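Side-chain contacts in digeranylgeranylglycerophospholipid reductase (Sulfolobus acidocaldarius, PDB 4OPC), which hydrogenates the double bonds of the geranylgeranyl chains in archaeal membrane lipid precursors, with FAD as its cofactor: residues Lys125-Asp130 / Thr148-Val153; Gly131-Ala136 / Arg162-Lys167; Leu172-Asp177 / Asn282-Ile287. All blocks are in the same frame, centred on the assembly; numbering follows the deposited sequence.

Interaction 1: Lys125-Asp130 / Thr148-Val153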
loop_
_atom_site.group_PDB
_atom_site.type_symbol
_atom_site.label_atom_id
_atom_site.label_comp_id
_atom_site.label_asym_id
_atom_site.label_seq_id
_atom_site.Cartn_x
_atom_site.Cartn_y
_atom_site.Cartn_z
ATOM N N LYS A 125 12.916 20.468 4.551
ATOM C CA LYS A 125 13.409 19.967 5.826
ATOM C C LYS A 125 12.419 20.226 6.944
ATOM O O LYS A 125 11.638 21.177 6.891
ATOM C CB LYS A 125 14.780 20.543 6.168
ATOM C CG LYS A 125 14.769 21.988 6.538
ATOM C CD LYS A 125 16.171 22.457 6.913
ATOM C CE LYS A 125 16.234 23.970 7.018
ATOM N NZ LYS A 125 17.577 24.454 7.464
ATOM N N PRO A 126 12.431 19.360 7.959
ATOM C CA PRO A 126 11.562 19.565 9.120
ATOM C C PRO A 126 11.995 20.745 9.969
ATOM O O PRO A 126 13.180 21.087 10.043
ATOM C CB PRO A 126 11.751 18.282 9.941
ATOM C CG PRO A 126 12.269 17.281 8.962
ATOM C CD PRO A 126 13.118 18.057 8.009
ATOM N N ILE A 127 11.015 21.384 10.594
ATOM C CA ILE A 127 11.295 22.221 11.748
ATOM C C ILE A 127 11.127 21.286 12.933
ATOM O O ILE A 127 10.054 20.713 13.127
ATOM C CB ILE A 127 10.313 23.397 11.874
ATOM C CG1 ILE A 127 10.349 24.256 10.607
ATOM C CG2 ILE A 127 10.640 24.240 13.115
ATOM C CD1 ILE A 127 9.239 25.263 10.550
ATOM N N PHE A 128 12.198 21.087 13.695
ATOM C CA PHE A 128 12.169 20.144 14.804
ATOM C C PHE A 128 12.787 20.812 16.013
ATOM O O PHE A 128 13.955 21.201 15.989
ATOM C CB PHE A 128 12.943 18.876 14.456
ATOM C CG PHE A 128 12.832 17.799 15.495
ATOM C CD1 PHE A 128 11.680 17.034 15.597
ATOM C CD2 PHE A 128 13.873 17.553 16.371
ATOM C CE1 PHE A 128 11.565 16.046 16.563
ATOM C CE2 PHE A 128 13.763 16.559 17.337
ATOM C CZ PHE A 128 12.608 15.809 17.427
ATOM N N GLU A 129 11.998 20.984 17.066
ATOM C CA GLU A 129 12.469 21.722 18.223
ATOM C C GLU A 129 11.843 21.155 19.488
ATOM O O GLU A 129 10.668 20.784 19.501
ATOM C CB GLU A 129 12.189 23.222 18.033
ATOM C CG GLU A 129 11.226 23.865 19.001
ATOM C CD GLU A 129 10.750 25.225 18.510
ATOM O OE1 GLU A 129 11.030 25.568 17.338
ATOM O OE2 GLU A 129 10.092 25.948 19.290
ATOM N N ASP A 130 12.653 21.053 20.535
ATOM C CA ASP A 130 12.203 20.518 21.821
ATOM C C ASP A 130 11.460 19.186 21.671
ATOM O O ASP A 130 10.460 18.937 22.342
ATOM C CB ASP A 130 11.338 21.545 22.554
ATOM C CG ASP A 130 12.096 22.812 22.880
ATOM O OD1 ASP A 130 13.324 22.733 23.086
ATOM O OD2 ASP A 130 11.468 23.888 22.932
ATOM N N THR A 148 8.836 29.257 5.565
ATOM C CA THR A 148 8.717 28.448 6.760
ATOM C C THR A 148 7.254 28.377 7.171
ATOM O O THR A 148 6.606 29.409 7.395
ATOM C CB THR A 148 9.547 29.047 7.893
ATOM O OG1 THR A 148 10.932 28.763 7.658
ATOM C CG2 THR A 148 9.137 28.464 9.225
ATOM N N VAL A 149 6.731 27.162 7.252
ATOM C CA VAL A 149 5.356 26.953 7.668
ATOM C C VAL A 149 5.338 26.223 9.000
ATOM O O VAL A 149 5.879 25.124 9.126
ATOM C CB VAL A 149 4.563 26.167 6.605
ATOM C CG1 VAL A 149 3.249 25.654 7.181
ATOM C CG2 VAL A 149 4.337 27.039 5.374
ATOM N N TYR A 150 4.723 26.840 9.997
ATOM C CA TYR A 150 4.547 26.209 11.295
ATOM C C TYR A 150 3.205 25.511 11.327
ATOM O O TYR A 150 2.225 25.996 10.759
ATOM C CB TYR A 150 4.634 27.245 12.415
ATOM C CG TYR A 150 5.990 27.900 12.502
ATOM C CD1 TYR A 150 7.088 27.201 12.982
ATOM C CD2 TYR A 150 6.177 29.208 12.086
ATOM C CE1 TYR A 150 8.333 27.798 13.064
ATOM C CE2 TYR A 150 7.419 29.811 12.167
ATOM C CZ TYR A 150 8.493 29.094 12.652
ATOM O OH TYR A 150 9.735 29.678 12.737
ATOM N N SER A 151 3.166 24.352 11.970
ATOM C CA SER A 151 1.941 23.581 12.093
ATOM C C SER A 151 1.910 22.869 13.430
ATOM O O SER A 151 2.961 22.588 14.012
ATOM C CB SER A 151 1.845 22.555 10.949
ATOM O OG SER A 151 2.988 21.702 10.896
ATOM N N LYS A 152 0.715 22.568 13.928
ATOM C CA LYS A 152 0.603 21.702 15.103
ATOM C C LYS A 152 0.902 20.243 14.760
ATOM O O LYS A 152 1.449 19.506 15.581
ATOM C CB LYS A 152 -0.784 21.809 15.753
ATOM C CG LYS A 152 -1.157 23.186 16.240
ATOM C CD LYS A 152 -0.017 23.859 17.011
ATOM C CE LYS A 152 0.237 23.226 18.359
ATOM N NZ LYS A 152 1.322 23.943 19.095
ATOM N N VAL A 153 0.496 19.812 13.567
ATOM C CA VAL A 153 0.746 18.449 13.107
ATOM C C VAL A 153 1.149 18.478 11.640
ATOM O O VAL A 153 0.531 19.177 10.824
ATOM C CB VAL A 153 -0.505 17.535 13.248
ATOM C CG1 VAL A 153 -0.148 16.079 12.944
ATOM C CG2 VAL A 153 -1.111 17.633 14.632
#
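The ring of Y150 receives I127 obliquely, with CD1 of I127 standing 3.7 Å from CE1. One face of the same ring is taken by its own segment: CG2 of T148 lies 3.5 Å above the plane, displaced toward the rim. The methyl of I127 therefore ends where T148 and Y150 meet, and its distance of 3.5 Å to CG2 of T148 is tighter than ordinary carbon contact; the two side chains cross at nearly a right angle. CD1 also rests 3.7 Å from the carbonyl O of V149, so a single methyl touches three consecutive residues. An extended arm makes this reach possible, because CG1 of I127 is anti to its carbonyl carbon (chi1 -58°) and CD1 continues outward. No hydrogen bond links the two segments. Y150 is tethered at its far end by a weak bond from its hydroxyl to E4. Strand 132-140 runs between and pairs with both segments, and I127 reaches over it, CD1 passing the backbone N of A136. The 54° between the strand directions is sheet twist accumulated over two steps, and the whole is a beta-meander of strands 121-129, 132-140 and 145-150 attached to the Rossmann-type FAD-binding fold.

Interaction 2: Gly131-Ala136 / Arg162-Lys167. With FDA (dihydroflavine-adenine dinucleotide), chain B.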
loop_
_atom_site.group_PDB
_atom_site.type_symbol
_atom_site.label_atom_id
_atom_site.label_comp_id
_atom_site.label_asym_id
_atom_site.label_seq_id
_atom_site.Cartn_x
_atom_site.Cartn_y
_atom_site.Cartn_z
ATOM N N GLY A 131 11.954 18.332 20.776
ATOM C CA GLY A 131 11.413 16.996 20.616
ATOM C C GLY A 131 10.176 16.891 19.744
ATOM O O GLY A 131 9.631 15.806 19.582
ATOM N N TYR A 132 9.730 18.012 19.181
ATOM C CA TYR A 132 8.513 18.032 18.377
ATOM C C TYR A 132 8.773 18.443 16.951
ATOM O O TYR A 132 9.560 19.356 16.681
ATOM C CB TYR A 132 7.521 19.050 18.941
ATOM C CG TYR A 132 6.646 18.542 20.047
ATOM C CD1 TYR A 132 7.170 18.260 21.298
ATOM C CD2 TYR A 132 5.279 18.361 19.846
ATOM C CE1 TYR A 132 6.360 17.797 22.323
ATOM C CE2 TYR A 132 4.466 17.903 20.858
ATOM C CZ TYR A 132 5.008 17.625 22.098
ATOM O OH TYR A 132 4.209 17.176 23.129
ATOM N N VAL A 133 8.078 17.800 16.028
ATOM C CA VAL A 133 7.952 18.361 14.691
ATOM C C VAL A 133 7.030 19.565 14.802
ATOM O O VAL A 133 5.940 19.475 15.390
ATOM C CB VAL A 133 7.353 17.347 13.717
ATOM C CG1 VAL A 133 7.059 18.019 12.370
ATOM C CG2 VAL A 133 8.299 16.157 13.545
ATOM N N LYS A 134 7.472 20.700 14.263
ATOM C CA LYS A 134 6.718 21.946 14.398
ATOM C C LYS A 134 6.360 22.582 13.061
ATOM O O LYS A 134 5.815 23.682 13.024
ATOM C CB LYS A 134 7.479 22.937 15.288
ATOM C CG LYS A 134 7.620 22.440 16.728
ATOM C CD LYS A 134 7.762 23.588 17.698
ATOM C CE LYS A 134 7.754 23.103 19.140
ATOM N NZ LYS A 134 7.960 24.242 20.085
ATOM N N GLY A 135 6.662 21.886 11.973
ATOM C CA GLY A 135 6.378 22.386 10.637
ATOM C C GLY A 135 7.485 22.027 9.669
ATOM O O GLY A 135 8.165 21.009 9.844
ATOM N N ALA A 136 7.666 22.849 8.637
ATOM C CA ALA A 136 8.614 22.526 7.578
ATOM C C ALA A 136 9.114 23.776 6.886
ATOM O O ALA A 136 8.421 24.792 6.834
ATOM C CB ALA A 136 7.967 21.632 6.562
ATOM N N ARG A 162 9.638 8.829 1.459
ATOM C CA ARG A 162 9.801 9.103 2.897
ATOM C C ARG A 162 10.703 10.306 3.099
ATOM O O ARG A 162 11.564 10.325 3.968
ATOM C CB ARG A 162 10.360 7.878 3.623
ATOM C CG ARG A 162 9.427 6.698 3.535
ATOM C CD ARG A 162 10.152 5.422 3.849
ATOM N NE ARG A 162 10.861 4.910 2.680
ATOM C CZ ARG A 162 11.978 4.195 2.725
ATOM N NH1 ARG A 162 12.573 3.942 3.887
ATOM N NH2 ARG A 162 12.511 3.757 1.599
ATOM N N SER A 163 10.493 11.325 2.274
ATOM C CA SER A 163 11.493 12.369 2.099
ATOM C C SER A 163 11.513 13.441 3.185
ATOM O O SER A 163 12.399 14.304 3.191
ATOM C CB SER A 163 11.289 13.027 0.743
ATOM O OG SER A 163 10.020 13.660 0.701
ATOM N N PHE A 164 10.537 13.409 4.078
ATOM C CA PHE A 164 10.516 14.330 5.204
ATOM C C PHE A 164 10.911 13.623 6.493
ATOM O O PHE A 164 11.850 14.041 7.177
ATOM C CB PHE A 164 9.123 14.958 5.305
ATOM C CG PHE A 164 8.977 15.999 6.378
ATOM C CD1 PHE A 164 9.322 17.317 6.126
ATOM C CD2 PHE A 164 8.451 15.675 7.614
ATOM C CE1 PHE A 164 9.150 18.288 7.098
ATOM C CE2 PHE A 164 8.287 16.650 8.587
ATOM C CZ PHE A 164 8.639 17.952 8.320
ATOM N N ARG A 165 10.228 12.528 6.819
ATOM C CA ARG A 165 10.525 11.824 8.067
ATOM C C ARG A 165 11.944 11.260 8.112
ATOM O O ARG A 165 12.516 11.115 9.201
ATOM C CB ARG A 165 9.485 10.741 8.373
ATOM C CG ARG A 165 9.490 9.536 7.438
ATOM C CD ARG A 165 8.336 8.614 7.815
ATOM N NE ARG A 165 8.350 7.320 7.134
ATOM C CZ ARG A 165 9.069 6.273 7.522
ATOM N NH1 ARG A 165 9.848 6.355 8.596
ATOM N NH2 ARG A 165 9.015 5.140 6.829
ATOM N N SER A 166 12.526 10.961 6.952
ATOM C CA SER A 166 13.891 10.435 6.927
ATOM C C SER A 166 14.913 11.486 7.338
ATOM O O SER A 166 16.079 11.163 7.557
ATOM C CB SER A 166 14.252 9.895 5.550
ATOM O OG SER A 166 14.232 10.926 4.581
ATOM N N LYS A 167 14.477 12.741 7.449
ATOM C CA LYS A 167 15.370 13.840 7.819
ATOM C C LYS A 167 15.279 14.192 9.293
ATOM O O LYS A 167 15.942 15.130 9.751
ATOM C CB LYS A 167 15.097 15.062 6.939
ATOM C CG LYS A 167 15.438 14.796 5.477
ATOM C CD LYS A 167 15.258 16.013 4.593
ATOM C CE LYS A 167 15.542 15.661 3.146
ATOM N NZ LYS A 167 15.542 16.868 2.264
HETATM P PA FDA B . 2.294 8.500 -3.674
HETATM O O1A FDA B . 3.675 8.100 -4.019
HETATM O O2A FDA B . 1.196 8.186 -4.684
HETATM O O5B FDA B . 2.260 10.060 -3.406
HETATM C C5B FDA B . 3.330 10.704 -2.687
HETATM C C4B FDA B . 3.332 12.155 -3.090
HETATM O O4B FDA B . 4.256 12.883 -2.255
HETATM C C3B FDA B . 3.747 12.425 -4.541
HETATM O O3B FDA B . 2.710 13.094 -5.254
HETATM C C2B FDA B . 5.056 13.226 -4.407
HETATM O O2B FDA B . 5.210 14.197 -5.431
HETATM C C1B FDA B . 4.885 13.874 -3.042
HETATM N N9A FDA B . 6.100 14.244 -2.325
HETATM C C8A FDA B . 7.120 13.412 -1.936
HETATM N N7A FDA B . 8.053 14.007 -1.228
HETATM C C5A FDA B . 7.608 15.318 -1.137
HETATM C C6A FDA B . 8.122 16.447 -0.469
HETATM N N6A FDA B . 9.211 16.423 0.301
HETATM N N1A FDA B . 7.407 17.587 -0.534
HETATM C C2A FDA B . 6.291 17.608 -1.271
HETATM N N3A FDA B . 5.690 16.601 -1.909
HETATM C C4A FDA B . 6.391 15.469 -1.778
HETATM N N1 FDA B . -2.184 -0.113 -5.270
HETATM C C2 FDA B . -3.511 -0.381 -5.495
HETATM O O2 FDA B . -4.365 -0.137 -4.649
HETATM N N3 FDA B . -3.844 -0.903 -6.717
HETATM C C4 FDA B . -2.982 -1.299 -7.719
HETATM O O4 FDA B . -3.430 -1.625 -8.816
HETATM C C4X FDA B . -1.625 -1.060 -7.411
HETATM N N5 FDA B . -0.675 -1.376 -8.338
HETATM C C5X FDA B . 0.601 -0.864 -8.227
HETATM C C6 FDA B . 1.489 -0.943 -9.290
HETATM C C7 FDA B . 2.744 -0.358 -9.236
HETATM C C7M FDA B . 3.615 -0.362 -10.465
HETATM C C8 FDA B . 3.150 0.293 -8.061
HETATM C C8M FDA B . 4.483 1.001 -7.996
HETATM C C9 FDA B . 2.268 0.359 -6.979
HETATM C C9A FDA B . 0.994 -0.191 -7.056
HETATM N N10 FDA B . 0.061 -0.106 -5.998
HETATM C C10 FDA B . -1.258 -0.430 -6.230
HETATM C "C1'" FDA B . 0.379 0.621 -4.743
HETATM C "C2'" FDA B . -0.187 2.053 -4.786
HETATM O "O2'" FDA B . 0.100 2.670 -6.044
HETATM C "C3'" FDA B . 0.431 2.904 -3.674
HETATM O "O3'" FDA B . 0.366 2.166 -2.461
HETATM C "C4'" FDA B . -0.269 4.245 -3.409
HETATM O "O4'" FDA B . -0.495 4.968 -4.618
HETATM C "C5'" FDA B . 0.519 5.091 -2.437
HETATM O "O5'" FDA B . -0.106 6.382 -2.289
HETATM P P FDA B . 0.624 7.519 -1.451
HETATM O O1P FDA B . -0.268 8.691 -1.472
HETATM O O2P FDA B . 1.093 7.003 -0.099
HETATM O O3P FDA B . 1.978 7.814 -2.251
#
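Where the beta-meander of the FAD-binding domain meets the loop after strand 153-156, F164 turns its ring toward V133, G135 and A136, while the residue before it holds the cofactor. The carbonyl O of G135 lies in the plane of the phenyl ring at its edge, 3.4 Å from CZ of F164. V133 also comes to the edge, CG1 being 4.2 Å from CE2 of F164, whereas the methyl of A136 approaches obliquely, 3.6 Å from CE1 of F164. With CG of F164 anti to the backbone N (chi1 -176°), the ring is directed at the strand. I12 and V154 pack on F164 as well, and the carboxylate of E156 accepts the backbone N-H groups of both F164 and R165. With an alanine in place of F164 the ring would be gone, a gap would probably open beside V133 and A136, and the carbonyl of G135 would lose its aromatic neighbour. S163 turns off at nearly a right angle to F164, its hydroxyl donating to N7A of FDA over 2.8 Å. The loop itself is closed on R162 O, which accepts S166 OG at 2.8 Å and S166 N at 3.2 Å from opposite faces of the carbonyl plane. The chemistry is thus divided between neighbours: an apolar ring, with its weakly positive C-H edge probably attracted to a carbonyl oxygen, packs the loop against the sheet, and a hydroxyl bond to N7A engages the adenine end of the cofactor.

Interaction 3: Leu172-Asp177 / Asn282-Ile287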
loop_
_atom_site.group_PDB
_atom_site.type_symbol
_atom_site.label_atom_id
_atom_site.label_comp_id
_atom_site.label_asym_id
_atom_site.label_seq_id
_atom_site.Cartn_x
_atom_site.Cartn_y
_atom_site.Cartn_z
ATOM N N LEU A 172 14.499 8.477 16.672
ATOM C CA LEU A 172 13.046 8.519 16.795
ATOM C C LEU A 172 12.390 7.380 16.022
ATOM O O LEU A 172 12.771 7.098 14.891
ATOM C CB LEU A 172 12.497 9.844 16.285
ATOM C CG LEU A 172 13.108 11.094 16.903
ATOM C CD1 LEU A 172 12.374 12.291 16.362
ATOM C CD2 LEU A 172 13.027 11.030 18.426
ATOM N N PRO A 173 11.377 6.738 16.619
ATOM C CA PRO A 173 10.738 5.591 15.956
ATOM C C PRO A 173 10.057 5.958 14.640
ATOM O O PRO A 173 9.860 5.106 13.769
ATOM C CB PRO A 173 9.695 5.129 16.981
ATOM C CG PRO A 173 10.171 5.660 18.287
ATOM C CD PRO A 173 10.864 6.952 17.982
ATOM N N ILE A 174 9.715 7.231 14.489
ATOM C CA ILE A 174 9.037 7.709 13.300
ATOM C C ILE A 174 9.967 7.750 12.074
ATOM O O ILE A 174 9.518 7.990 10.947
ATOM C CB ILE A 174 8.414 9.112 13.581
ATOM C CG1 ILE A 174 7.161 9.319 12.735
ATOM C CG2 ILE A 174 9.446 10.228 13.432
ATOM C CD1 ILE A 174 6.025 8.412 13.141
ATOM N N THR A 175 11.264 7.521 12.292
ATOM C CA THR A 175 12.233 7.464 11.193
ATOM C C THR A 175 12.516 6.034 10.713
ATOM O O THR A 175 13.402 5.836 9.884
ATOM C CB THR A 175 13.586 8.110 11.583
ATOM O OG1 THR A 175 14.256 7.302 12.565
ATOM C CG2 THR A 175 13.368 9.511 12.138
ATOM N N GLU A 176 11.761 5.058 11.214
ATOM C CA GLU A 176 11.984 3.639 10.880
ATOM C C GLU A 176 12.109 3.408 9.369
ATOM O O GLU A 176 11.294 3.902 8.584
ATOM C CB GLU A 176 10.843 2.789 11.449
ATOM C CG GLU A 176 10.997 1.290 11.211
ATOM C CD GLU A 176 9.720 0.489 11.452
ATOM O OE1 GLU A 176 8.699 1.039 11.936
ATOM O OE2 GLU A 176 9.740 -0.715 11.146
ATOM N N ASP A 177 13.132 2.646 8.985
ATOM C CA ASP A 177 13.410 2.327 7.584
ATOM C C ASP A 177 12.874 0.919 7.322
ATOM O O ASP A 177 12.323 0.272 8.214
ATOM C CB ASP A 177 14.933 2.365 7.373
ATOM C CG ASP A 177 15.359 2.622 5.920
ATOM O OD1 ASP A 177 14.631 2.323 4.950
ATOM O OD2 ASP A 177 16.490 3.121 5.747
ATOM N N ASN A 282 5.598 12.999 18.182
ATOM C CA ASN A 282 5.316 14.375 18.591
ATOM C C ASN A 282 5.208 15.298 17.385
ATOM O O ASN A 282 6.201 15.538 16.697
ATOM C CB ASN A 282 6.411 14.923 19.509
ATOM C CG ASN A 282 6.647 14.083 20.747
ATOM O OD1 ASN A 282 5.740 13.453 21.295
ATOM N ND2 ASN A 282 7.887 14.093 21.214
ATOM N N GLY A 283 4.008 15.820 17.138
ATOM C CA GLY A 283 3.785 16.754 16.046
ATOM C C GLY A 283 3.707 16.159 14.649
ATOM O O GLY A 283 3.734 16.918 13.670
ATOM N N ILE A 284 3.620 14.830 14.528
ATOM C CA ILE A 284 3.668 14.218 13.196
ATOM C C ILE A 284 2.905 12.903 13.124
ATOM O O ILE A 284 2.938 12.090 14.061
ATOM C CB ILE A 284 5.124 14.011 12.734
ATOM C CG1 ILE A 284 5.174 13.424 11.325
ATOM C CG2 ILE A 284 5.914 13.164 13.751
ATOM C CD1 ILE A 284 6.567 13.467 10.689
ATOM N N ILE A 285 2.210 12.713 12.009
ATOM C CA ILE A 285 1.597 11.431 11.657
ATOM C C ILE A 285 2.090 11.056 10.267
ATOM O O ILE A 285 2.246 11.934 9.406
ATOM C CB ILE A 285 0.062 11.517 11.690
ATOM C CG1 ILE A 285 -0.429 11.538 13.141
ATOM C CG2 ILE A 285 -0.589 10.370 10.880
ATOM C CD1 ILE A 285 -1.923 11.826 13.266
ATOM N N VAL A 286 2.352 9.765 10.049
ATOM C CA VAL A 286 2.819 9.256 8.771
ATOM C C VAL A 286 1.758 8.346 8.165
ATOM O O VAL A 286 1.185 7.505 8.862
ATOM C CB VAL A 286 4.123 8.460 8.970
ATOM C CG1 VAL A 286 4.647 7.942 7.637
ATOM C CG2 VAL A 286 5.162 9.332 9.658
ATOM N N ILE A 287 1.488 8.520 6.872
ATOM C CA ILE A 287 0.430 7.766 6.197
ATOM C C ILE A 287 0.874 7.260 4.822
ATOM O O ILE A 287 1.929 7.658 4.302
ATOM C CB ILE A 287 -0.880 8.582 6.069
ATOM C CG1 ILE A 287 -0.656 9.831 5.215
ATOM C CG2 ILE A 287 -1.428 8.963 7.441
ATOM C CD1 ILE A 287 -1.944 10.591 4.918
#
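Apolar contact alone joins I174 to V286 and I284. CG1 and CD1 of I174 both stand 3.7 Å from CG2 of V286, and the two side chains lie alongside each other, pointing opposite ways. I284 is met at a slant and more loosely, its CG2 being 4.2 Å from CG1 of I174. The branch of I174 that makes all these contacts is carried toward the strand with CG1 roughly anti to the backbone N (chi1 -150°). Hydrogen bonds act within the 3-10 turn rather than across the contact. L172 O accepts twice from T175: from OG1 at 2.8 Å, in the carbonyl plane and 22° off the line of the C=O bond, and from the backbone N at 3.0 Å. This double grip closes the turn that presents I174. Polar and charged partners lie farther out: the carboxylate of E176 pairs with R273 and also accepts the backbone N-H of Y277, and the side-chain amide of N282 is held by A327 N and G131 O. Strand 284-286 belongs to the mixed, largely parallel sheet of the Rossmann-type FAD-binding fold, parallel beside strand 153-156 and antiparallel to 280-281, whose W281 also touches I174. With I284 and V286 directed to the turn, I285 points away and packs on A312 and A315 of helix 302-322, leaving the strand between the 172-177 loop and that helix.

Overall arrangement
The three contacts show how a meander, a cofactor loop and the parallel strands of the FAD-binding sheet are knitted together. Interactions 1 and 2 have centres about 7 Å apart and share neighbouring strands; the salt bridge from E129 OE2 to K134 NZ (2.8 Å) and the packing of P126 on F164 connect them. Interactions 2 and 3, centres about 8 Å apart, use two parts of one loop, bound by R162 NH1 to D177 OD1 at 2.8 Å and by R165 NH1 to the carbonyls of I174 and E176. F128 and L172 join interactions 1 and 3. Only interaction 2 bonds FDA; side chains of V286 and V149 stay about 9 and 12 Å from it.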